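Proteasome chaperone 4 (Saccharomyces cerevisiae, PDB 2Z5B) pairs with IRC25 as a heterodimeric chaperone that binds proteasome precursors and promotes alpha-ring formation during 20S proteasome assembly. Local coordinates at residues S58-R70 with N82-I96. Numbering follows the deposited sequence.
Sequences SLSCYYYAIPLMR and NVVGIPLLDTKDDRI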
ATOM      1  N   SER A  58      -9.759   6.261  -7.675  1.00 33.29           N
ATOM      2  CA  SER A  58     -10.133   5.531  -6.473  1.00 32.58           C
ATOM      3  C   SER A  58      -9.310   4.268  -6.345  1.00 31.15           C
ATOM      4  O   SER A  58      -9.004   3.630  -7.346  1.00 31.08           O
ATOM      5  CB  SER A  58     -11.611   5.128  -6.518  1.00 32.91           C
ATOM      6  OG  SER A  58     -12.449   6.261  -6.545  1.00 35.99           O
ATOM      7  N   LEU A  59      -8.963   3.903  -5.112  1.00 30.34           N
ATOM      8  CA  LEU A  59      -8.372   2.592  -4.855  1.00 29.60           C
ATOM      9  C   LEU A  59      -9.548   1.617  -4.780  1.00 29.35           C
ATOM     10  O   LEU A  59     -10.259   1.588  -3.783  1.00 29.36           O
ATOM     11  CB  LEU A  59      -7.565   2.594  -3.552  1.00 29.45           C
ATOM     12  CG  LEU A  59      -6.633   1.391  -3.306  1.00 30.46           C
ATOM     13  CD1 LEU A  59      -5.720   1.584  -2.101  1.00 29.57           C
ATOM     14  CD2 LEU A  59      -7.398   0.108  -3.151  1.00 32.20           C
ATOM     15  N   SER A  60      -9.778   0.859  -5.847  1.00 28.14           N
ATOM     16  CA  SER A  60     -11.011   0.069  -5.945  1.00 28.36           C
ATOM     17  C   SER A  60     -10.873  -1.272  -5.261  1.00 27.79           C
ATOM     18  O   SER A  60     -11.817  -1.762  -4.631  1.00 28.22           O
ATOM     19  CB  SER A  60     -11.431  -0.113  -7.408  1.00 27.96           C
ATOM     20  OG  SER A  60     -11.882   1.111  -7.944  1.00 30.17           O
ATOM     21  N   CYS A  61      -9.692  -1.857  -5.377  1.00 27.21           N
ATOM     22  CA  CYS A  61      -9.424  -3.165  -4.776  1.00 27.06           C
ATOM     23  C   CYS A  61      -7.929  -3.299  -4.498  1.00 26.17           C
ATOM     24  O   CYS A  61      -7.133  -2.806  -5.281  1.00 26.30           O
ATOM     25  CB  CYS A  61      -9.889  -4.265  -5.739  1.00 26.46           C
ATOM     26  SG  CYS A  61      -9.741  -5.945  -5.086  1.00 28.64           S
ATOM     27  N   TYR A  62      -7.575  -3.938  -3.374  1.00 26.02           N
ATOM     28  CA  TYR A  62      -6.181  -4.196  -2.961  1.00 25.58           C
ATOM     29  C   TYR A  62      -6.125  -5.684  -2.719  1.00 26.25           C
ATOM     30  O   TYR A  62      -6.821  -6.185  -1.821  1.00 26.14           O
ATOM     31  CB  TYR A  62      -5.860  -3.478  -1.642  1.00 25.40           C
ATOM     32  CG  TYR A  62      -4.386  -3.375  -1.270  1.00 25.49           C
ATOM     33  CD1 TYR A  62      -3.378  -3.309  -2.256  1.00 24.03           C
ATOM     34  CD2 TYR A  62      -3.998  -3.291   0.065  1.00 23.62           C
ATOM     35  CE1 TYR A  62      -2.042  -3.185  -1.895  1.00 24.45           C
ATOM     36  CE2 TYR A  62      -2.660  -3.165   0.423  1.00 25.80           C
ATOM     37  CZ  TYR A  62      -1.690  -3.092  -0.559  1.00 24.27           C
ATOM     38  OH  TYR A  62      -0.350  -2.981  -0.209  1.00 26.85           O
ATOM     39  N   TYR A  63      -5.348  -6.391  -3.533  1.00 26.18           N
ATOM     40  CA  TYR A  63      -5.328  -7.853  -3.507  1.00 27.64           C
ATOM     41  C   TYR A  63      -3.938  -8.364  -3.188  1.00 27.52           C
ATOM     42  O   TYR A  63      -2.974  -7.833  -3.707  1.00 27.88           O
ATOM     43  CB  TYR A  63      -5.753  -8.418  -4.864  1.00 28.21           C
ATOM     44  CG  TYR A  63      -6.551  -9.698  -4.724  1.00 29.89           C
ATOM     45  CD1 TYR A  63      -5.919 -10.936  -4.592  1.00 31.54           C
ATOM     46  CD2 TYR A  63      -7.934  -9.664  -4.714  1.00 28.82           C
ATOM     47  CE1 TYR A  63      -6.679 -12.116  -4.433  1.00 31.58           C
ATOM     48  CE2 TYR A  63      -8.688 -10.823  -4.585  1.00 31.57           C
ATOM     49  CZ  TYR A  63      -8.055 -12.038  -4.437  1.00 32.02           C
ATOM     50  OH  TYR A  63      -8.828 -13.176  -4.301  1.00 34.11           O
ATOM     51  N   TYR A  64      -3.846  -9.413  -2.364  1.00 27.94           N
ATOM     52  CA  TYR A  64      -2.578 -10.016  -1.980  1.00 28.19           C
ATOM     53  C   TYR A  64      -2.484 -11.473  -2.427  1.00 29.08           C
ATOM     54  O   TYR A  64      -3.455 -12.214  -2.273  1.00 28.11           O
ATOM     55  CB  TYR A  64      -2.456  -9.958  -0.453  1.00 29.41           C
ATOM     56  CG  TYR A  64      -1.206 -10.600   0.111  1.00 29.43           C
ATOM     57  CD1 TYR A  64       0.044 -10.046  -0.122  1.00 29.11           C
ATOM     58  CD2 TYR A  64      -1.280 -11.750   0.917  1.00 30.18           C
ATOM     59  CE1 TYR A  64       1.198 -10.616   0.392  1.00 30.05           C
ATOM     60  CE2 TYR A  64      -0.106 -12.330   1.437  1.00 30.61           C
ATOM     61  CZ  TYR A  64       1.117 -11.732   1.182  1.00 30.72           C
ATOM     62  OH  TYR A  64       2.289 -12.276   1.665  1.00 31.78           O
ATOM     63  N   ALA A  65      -1.318 -11.885  -2.949  1.00 29.21           N
ATOM     64  CA  ALA A  65      -1.028 -13.308  -3.194  1.00 30.77           C
ATOM     65  C   ALA A  65       0.411 -13.673  -2.853  1.00 31.85           C
ATOM     66  O   ALA A  65       1.300 -12.825  -2.873  1.00 31.61           O
ATOM     67  CB  ALA A  65      -1.336 -13.697  -4.628  1.00 29.92           C
ATOM     68  N   ILE A  66       0.632 -14.950  -2.548  1.00 32.93           N
ATOM     69  CA  ILE A  66       1.934 -15.452  -2.158  1.00 34.70           C
ATOM     70  C   ILE A  66       1.973 -16.962  -2.483  1.00 36.94           C
ATOM     71  O   ILE A  66       0.942 -17.638  -2.370  1.00 35.91           O
ATOM     72  CB  ILE A  66       2.213 -15.143  -0.627  1.00 34.61           C
ATOM     73  CG1 ILE A  66       3.628 -15.581  -0.200  1.00 35.39           C
ATOM     74  CG2 ILE A  66       1.124 -15.741   0.278  1.00 34.18           C
ATOM     75  CD1 ILE A  66       4.065 -15.079   1.176  1.00 35.22           C
ATOM     76  N   PRO A  67       3.139 -17.480  -2.933  1.00 39.39           N
ATOM     77  CA  PRO A  67       3.251 -18.928  -3.120  1.00 41.36           C
ATOM     78  C   PRO A  67       3.030 -19.626  -1.781  1.00 43.44           C
ATOM     79  O   PRO A  67       3.571 -19.184  -0.770  1.00 43.26           O
ATOM     80  CB  PRO A  67       4.692 -19.115  -3.602  1.00 41.52           C
ATOM     81  CG  PRO A  67       5.109 -17.757  -4.140  1.00 40.36           C
ATOM     82  CD  PRO A  67       4.394 -16.780  -3.271  1.00 39.84           C
ATOM     83  N   LEU A  68       2.214 -20.681  -1.770  1.00 46.64           N
ATOM     84  CA  LEU A  68       1.904 -21.392  -0.520  1.00 49.18           C
ATOM     85  C   LEU A  68       3.090 -22.236  -0.030  1.00 51.33           C
ATOM     86  O   LEU A  68       3.366 -22.274   1.165  1.00 52.14           O
ATOM     87  CB  LEU A  68       0.638 -22.256  -0.674  1.00 49.12           C
ATOM     88  CG  LEU A  68      -0.190 -22.865   0.487  1.00 48.28           C
ATOM     89  CD1 LEU A  68       0.617 -23.719   1.473  1.00 50.45           C
ATOM     90  CD2 LEU A  68      -1.006 -21.837   1.263  1.00 49.53           C
ATOM     91  N   MET A  69       3.802 -22.883  -0.951  1.00 53.92           N
ATOM     92  CA  MET A  69       4.825 -23.880  -0.585  1.00 56.85           C
ATOM     93  C   MET A  69       6.278 -23.442  -0.826  1.00 57.68           C
ATOM     94  O   MET A  69       6.607 -22.261  -0.718  1.00 58.23           O
ATOM     95  CB  MET A  69       4.540 -25.220  -1.283  1.00 56.52           C
ATOM     96  CG  MET A  69       3.252 -25.906  -0.818  1.00 57.74           C
ATOM     97  SD  MET A  69       2.568 -27.078  -2.016  1.00 59.42           S
ATOM     98  CE  MET A  69       2.742 -26.145  -3.548  1.00 59.14           C
ATOM     99  N   ARG A  70       7.131 -24.418  -1.149  1.00 58.99           N
ATOM    100  CA  ARG A  70       8.581 -24.246  -1.349  1.00 59.85           C
ATOM    101  C   ARG A  70       9.339 -24.230  -0.024  1.00 60.16           C
ATOM    102  O   ARG A  70       9.849 -25.262   0.425  1.00 60.75           O
ATOM    103  CB  ARG A  70       8.933 -23.011  -2.194  1.00 60.06           C
ATOM    104  CG  ARG A  70       8.428 -23.042  -3.634  1.00 61.39           C
ATOM    105  CD  ARG A  70       7.323 -22.013  -3.855  1.00 62.81           C
ATOM    106  NE  ARG A  70       6.710 -22.146  -5.174  1.00 63.61           N
ATOM    107  CZ  ARG A  70       5.469 -22.574  -5.400  1.00 64.18           C
ATOM    108  NH1 ARG A  70       4.661 -22.910  -4.395  1.00 63.70           N
ATOM    109  NH2 ARG A  70       5.030 -22.659  -6.648  1.00 64.14           N
ATOM    110  N   ASN A  82       1.200 -23.916  -6.127  1.00 52.34           N
ATOM    111  CA  ASN A  82       0.116 -23.324  -5.349  1.00 51.00           C
ATOM    112  C   ASN A  82       0.441 -21.912  -4.847  1.00 49.66           C
ATOM    113  O   ASN A  82       1.352 -21.721  -4.042  1.00 50.15           O
ATOM    114  CB  ASN A  82      -0.318 -24.216  -4.178  1.00 51.39           C
ATOM    115  CG  ASN A  82      -1.710 -23.857  -3.658  1.00 51.68           C
ATOM    116  OD1 ASN A  82      -2.609 -23.545  -4.435  1.00 53.83           O
ATOM    117  ND2 ASN A  82      -1.886 -23.894  -2.343  1.00 51.71           N
ATOM    118  N   VAL A  83      -0.307 -20.936  -5.362  1.00 47.36           N
ATOM    119  CA  VAL A  83      -0.312 -19.572  -4.845  1.00 44.39           C
ATOM    120  C   VAL A  83      -1.660 -19.347  -4.148  1.00 42.78           C
ATOM    121  O   VAL A  83      -2.709 -19.691  -4.689  1.00 43.16           O
ATOM    122  CB  VAL A  83      -0.048 -18.535  -5.995  1.00 44.62           C
ATOM    123  CG1 VAL A  83      -0.626 -17.160  -5.685  1.00 43.84           C
ATOM    124  CG2 VAL A  83       1.448 -18.427  -6.285  1.00 42.77           C
ATOM    125  N   VAL A  84      -1.626 -18.808  -2.933  1.00 40.18           N
ATOM    126  CA  VAL A  84      -2.845 -18.464  -2.200  1.00 38.69           C
ATOM    127  C   VAL A  84      -3.041 -16.947  -2.224  1.00 37.89           C
ATOM    128  O   VAL A  84      -2.082 -16.198  -2.132  1.00 37.10           O
ATOM    129  CB  VAL A  84      -2.795 -19.000  -0.732  1.00 38.61           C
ATOM    130  CG1 VAL A  84      -1.522 -18.554  -0.015  1.00 39.43           C
ATOM    131  CG2 VAL A  84      -4.026 -18.593   0.058  1.00 38.53           C
ATOM    132  N   GLY A  85      -4.284 -16.500  -2.350  1.00 37.33           N
ATOM    133  CA  GLY A  85      -4.547 -15.074  -2.441  1.00 36.44           C
ATOM    134  C   GLY A  85      -5.823 -14.669  -1.752  1.00 36.04           C
ATOM    135  O   GLY A  85      -6.739 -15.484  -1.579  1.00 36.55           O
ATOM    136  N   ILE A  86      -5.877 -13.405  -1.355  1.00 34.87           N
ATOM    137  CA  ILE A  86      -7.048 -12.844  -0.707  1.00 33.64           C
ATOM    138  C   ILE A  86      -7.162 -11.338  -0.959  1.00 32.61           C
ATOM    139  O   ILE A  86      -6.140 -10.641  -1.044  1.00 30.96           O
ATOM    140  CB  ILE A  86      -7.056 -13.169   0.831  1.00 34.45           C
ATOM    141  CG1 ILE A  86      -8.488 -13.208   1.378  1.00 36.47           C
ATOM    142  CG2 ILE A  86      -6.156 -12.211   1.639  1.00 34.63           C
ATOM    143  CD1 ILE A  86      -8.700 -14.237   2.496  1.00 39.91           C
ATOM    144  N   PRO A  87      -8.408 -10.835  -1.080  1.00 31.73           N
ATOM    145  CA  PRO A  87      -8.608  -9.391  -1.091  1.00 31.55           C
ATOM    146  C   PRO A  87      -8.261  -8.768   0.256  1.00 31.79           C
ATOM    147  O   PRO A  87      -8.751  -9.210   1.308  1.00 31.72           O
ATOM    148  CB  PRO A  87     -10.109  -9.227  -1.377  1.00 31.02           C
ATOM    149  CG  PRO A  87     -10.734 -10.542  -1.105  1.00 32.18           C
ATOM    150  CD  PRO A  87      -9.673 -11.586  -1.246  1.00 31.82           C
ATOM    151  N   LEU A  88      -7.396  -7.763   0.231  1.00 31.36           N
ATOM    152  CA  LEU A  88      -7.103  -6.995   1.442  1.00 31.62           C
ATOM    153  C   LEU A  88      -8.081  -5.829   1.577  1.00 32.40           C
ATOM    154  O   LEU A  88      -8.534  -5.513   2.671  1.00 34.15           O
ATOM    155  CB  LEU A  88      -5.648  -6.520   1.443  1.00 30.88           C
ATOM    156  CG  LEU A  88      -4.584  -7.634   1.401  1.00 29.03           C
ATOM    157  CD1 LEU A  88      -3.213  -7.040   1.622  1.00 28.11           C
ATOM    158  CD2 LEU A  88      -4.840  -8.723   2.438  1.00 29.97           C
ATOM    159  N   LEU A  89      -8.405  -5.184   0.468  1.00 32.30           N
ATOM    160  CA  LEU A  89      -9.539  -4.277   0.435  1.00 33.32           C
ATOM    161  C   LEU A  89     -10.427  -4.782  -0.687  1.00 33.70           C
ATOM    162  O   LEU A  89     -10.073  -4.661  -1.859  1.00 33.29           O
ATOM    163  CB  LEU A  89      -9.106  -2.825   0.162  1.00 33.34           C
ATOM    164  CG  LEU A  89     -10.246  -1.783   0.155  1.00 34.50           C
ATOM    165  CD1 LEU A  89     -10.786  -1.560   1.551  1.00 37.56           C
ATOM    166  CD2 LEU A  89      -9.802  -0.465  -0.433  1.00 33.56           C
ATOM    167  N   ASP A  90     -11.553  -5.387  -0.320  1.00 34.10           N
ATOM    168  CA  ASP A  90     -12.435  -6.033  -1.291  1.00 34.73           C
ATOM    169  C   ASP A  90     -13.294  -5.011  -2.034  1.00 34.70           C
ATOM    170  O   ASP A  90     -13.457  -3.881  -1.579  1.00 34.66           O
ATOM    171  CB  ASP A  90     -13.312  -7.081  -0.578  1.00 35.36           C
ATOM    172  CG  ASP A  90     -13.729  -8.227  -1.490  1.00 36.84           C
ATOM    173  OD1 ASP A  90     -13.440  -8.170  -2.708  1.00 36.97           O
ATOM    174  OD2 ASP A  90     -14.356  -9.195  -0.986  1.00 38.46           O
ATOM    175  N   THR A  91     -13.797  -5.396  -3.203  1.00 35.21           N
ATOM    176  CA  THR A  91     -14.805  -4.613  -3.929  1.00 35.47           C
ATOM    177  C   THR A  91     -16.021  -5.495  -4.196  1.00 36.34           C
ATOM    178  O   THR A  91     -15.885  -6.704  -4.343  1.00 36.11           O
ATOM    179  CB  THR A  91     -14.279  -4.035  -5.283  1.00 35.25           C
ATOM    180  OG1 THR A  91     -15.362  -3.436  -6.012  1.00 34.91           O
ATOM    181  CG2 THR A  91     -13.645  -5.122  -6.159  1.00 34.64           C
ATOM    182  N   LYS A  92     -17.200  -4.884  -4.288  1.00 37.33           N
ATOM    183  CA  LYS A  92     -18.408  -5.631  -4.616  1.00 38.26           C
ATOM    184  C   LYS A  92     -18.491  -5.888  -6.124  1.00 38.03           C
ATOM    185  O   LYS A  92     -19.193  -6.806  -6.571  1.00 38.18           O
ATOM    186  CB  LYS A  92     -19.651  -4.889  -4.106  1.00 39.43           C
ATOM    187  CG  LYS A  92     -19.897  -5.055  -2.595  1.00 41.13           C
ATOM    188  CD  LYS A  92     -20.669  -3.864  -2.008  1.00 42.95           C
ATOM    189  CE  LYS A  92     -20.850  -3.968  -0.480  1.00 43.24           C
ATOM    190  NZ  LYS A  92     -21.920  -4.940  -0.082  1.00 44.97           N
ATOM    191  N   ASP A  93     -17.756  -5.088  -6.904  1.00 36.91           N
ATOM    192  CA  ASP A  93     -17.735  -5.230  -8.359  1.00 35.96           C
ATOM    193  C   ASP A  93     -16.852  -6.401  -8.798  1.00 35.58           C
ATOM    194  O   ASP A  93     -15.620  -6.318  -8.713  1.00 34.58           O
ATOM    195  CB  ASP A  93     -17.256  -3.921  -8.989  1.00 35.86           C
ATOM    196  CG  ASP A  93     -17.534  -3.848 -10.474  1.00 36.34           C
ATOM    197  OD1 ASP A  93     -17.619  -4.907 -11.122  1.00 35.81           O
ATOM    198  OD2 ASP A  93     -17.657  -2.721 -10.995  1.00 35.34           O
ATOM    199  N   ASP A  94     -17.477  -7.491  -9.260  1.00 35.17           N
ATOM    200  CA  ASP A  94     -16.748  -8.681  -9.757  1.00 35.35           C
ATOM    201  C   ASP A  94     -15.737  -8.359 -10.855  1.00 34.59           C
ATOM    202  O   ASP A  94     -14.708  -9.014 -10.953  1.00 34.21           O
ATOM    203  CB  ASP A  94     -17.707  -9.737 -10.344  1.00 35.99           C
ATOM    204  CG  ASP A  94     -18.710 -10.277  -9.338  1.00 39.06           C
ATOM    205  OD1 ASP A  94     -18.637  -9.955  -8.128  1.00 41.32           O
ATOM    206  OD2 ASP A  94     -19.594 -11.054  -9.778  1.00 41.65           O
ATOM    207  N   ARG A  95     -16.066  -7.385 -11.710  1.00 34.35           N
ATOM    208  CA  ARG A  95     -15.220  -7.010 -12.856  1.00 33.96           C
ATOM    209  C   ARG A  95     -13.872  -6.445 -12.392  1.00 33.28           C
ATOM    210  O   ARG A  95     -12.829  -6.739 -12.979  1.00 32.77           O
ATOM    211  CB  ARG A  95     -15.930  -5.968 -13.733  1.00 34.76           C
ATOM    212  CG  ARG A  95     -17.262  -6.449 -14.358  1.00 35.53           C
ATOM    213  CD  ARG A  95     -18.013  -5.293 -15.021  1.00 34.79           C
ATOM    214  NE  ARG A  95     -18.528  -4.357 -14.025  1.00 37.94           N
ATOM    215  CZ  ARG A  95     -19.248  -3.268 -14.294  1.00 41.13           C
ATOM    216  NH1 ARG A  95     -19.561  -2.948 -15.543  1.00 40.09           N
ATOM    217  NH2 ARG A  95     -19.651  -2.493 -13.299  1.00 42.22           N
ATOM    218  N   ILE A  96     -13.916  -5.626 -11.346  1.00 32.29           N
ATOM    219  CA  ILE A  96     -12.699  -5.116 -10.695  1.00 31.73           C
ATOM    220  C   ILE A  96     -12.004  -6.220  -9.891  1.00 31.27           C
ATOM    221  O   ILE A  96     -10.811  -6.428 -10.069  1.00 30.22           O
ATOM    222  CB  ILE A  96     -12.999  -3.880  -9.814  1.00 32.10           C
ATOM    223  CG1 ILE A  96     -13.551  -2.745 -10.693  1.00 31.46           C
ATOM    224  CG2 ILE A  96     -11.730  -3.426  -9.065  1.00 32.47           C
ATOM    225  CD1 ILE A  96     -14.201  -1.608  -9.931  1.00 33.25           C
TER
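Tyr-64 and Ile-86 exchange two backbone hydrogen bonds, as do Ile-66 and Val-84, joining strands 58-67 and 83-87 as an antiparallel pair whose axes approach to 4.5 Å. Strand 83-87 is the outermost at this end of the chain's mixed six-stranded sheet. A classic beta bulge shifts the register by one: Leu-88 and Leu-89 both face Tyr-62. Tyr-62 O accepts two bonds, 2.7 Å from Leu-88 N and 3.0 Å from Leu-89 N. Only the second is in the carbonyl plane, on a lone pair.

Tyr-63, Ala-65, Pro-67, Val-83 and Pro-87 point to the sheet face that carries helix 94-111. Past the bulge, Ile-96 at the start of that helix sets CG2 3.7 Å from Ser-60 CB and also touches Cys-61 CB. On the other face Leu-88 turns CG anti to its carbonyl carbon (chi1 -60°), which sets CG 3.7 Å from Tyr-64 CB, and its CB meets the Tyr-62 ring obliquely. The hydroxyl of Tyr-62 is hydrogen-bonded to Ser-144 of the partner chain, YLR021W (IRC25), and Tyr-64 and Leu-89 on the same face also pack against that chain. At the far end, Leu-68 CD2 lies 3.6 Å from Val-84 CG1.

Tyr-63 lies flat over the neighbouring strand, beside the Gly-85 backbone. One ring face covers the Ile-86 to Pro-87 peptide, with Ile-86 C over the ring centre, 3.5 Å from its plane, while Tyr-63 OH is 3.5 Å from Pro-87 CD.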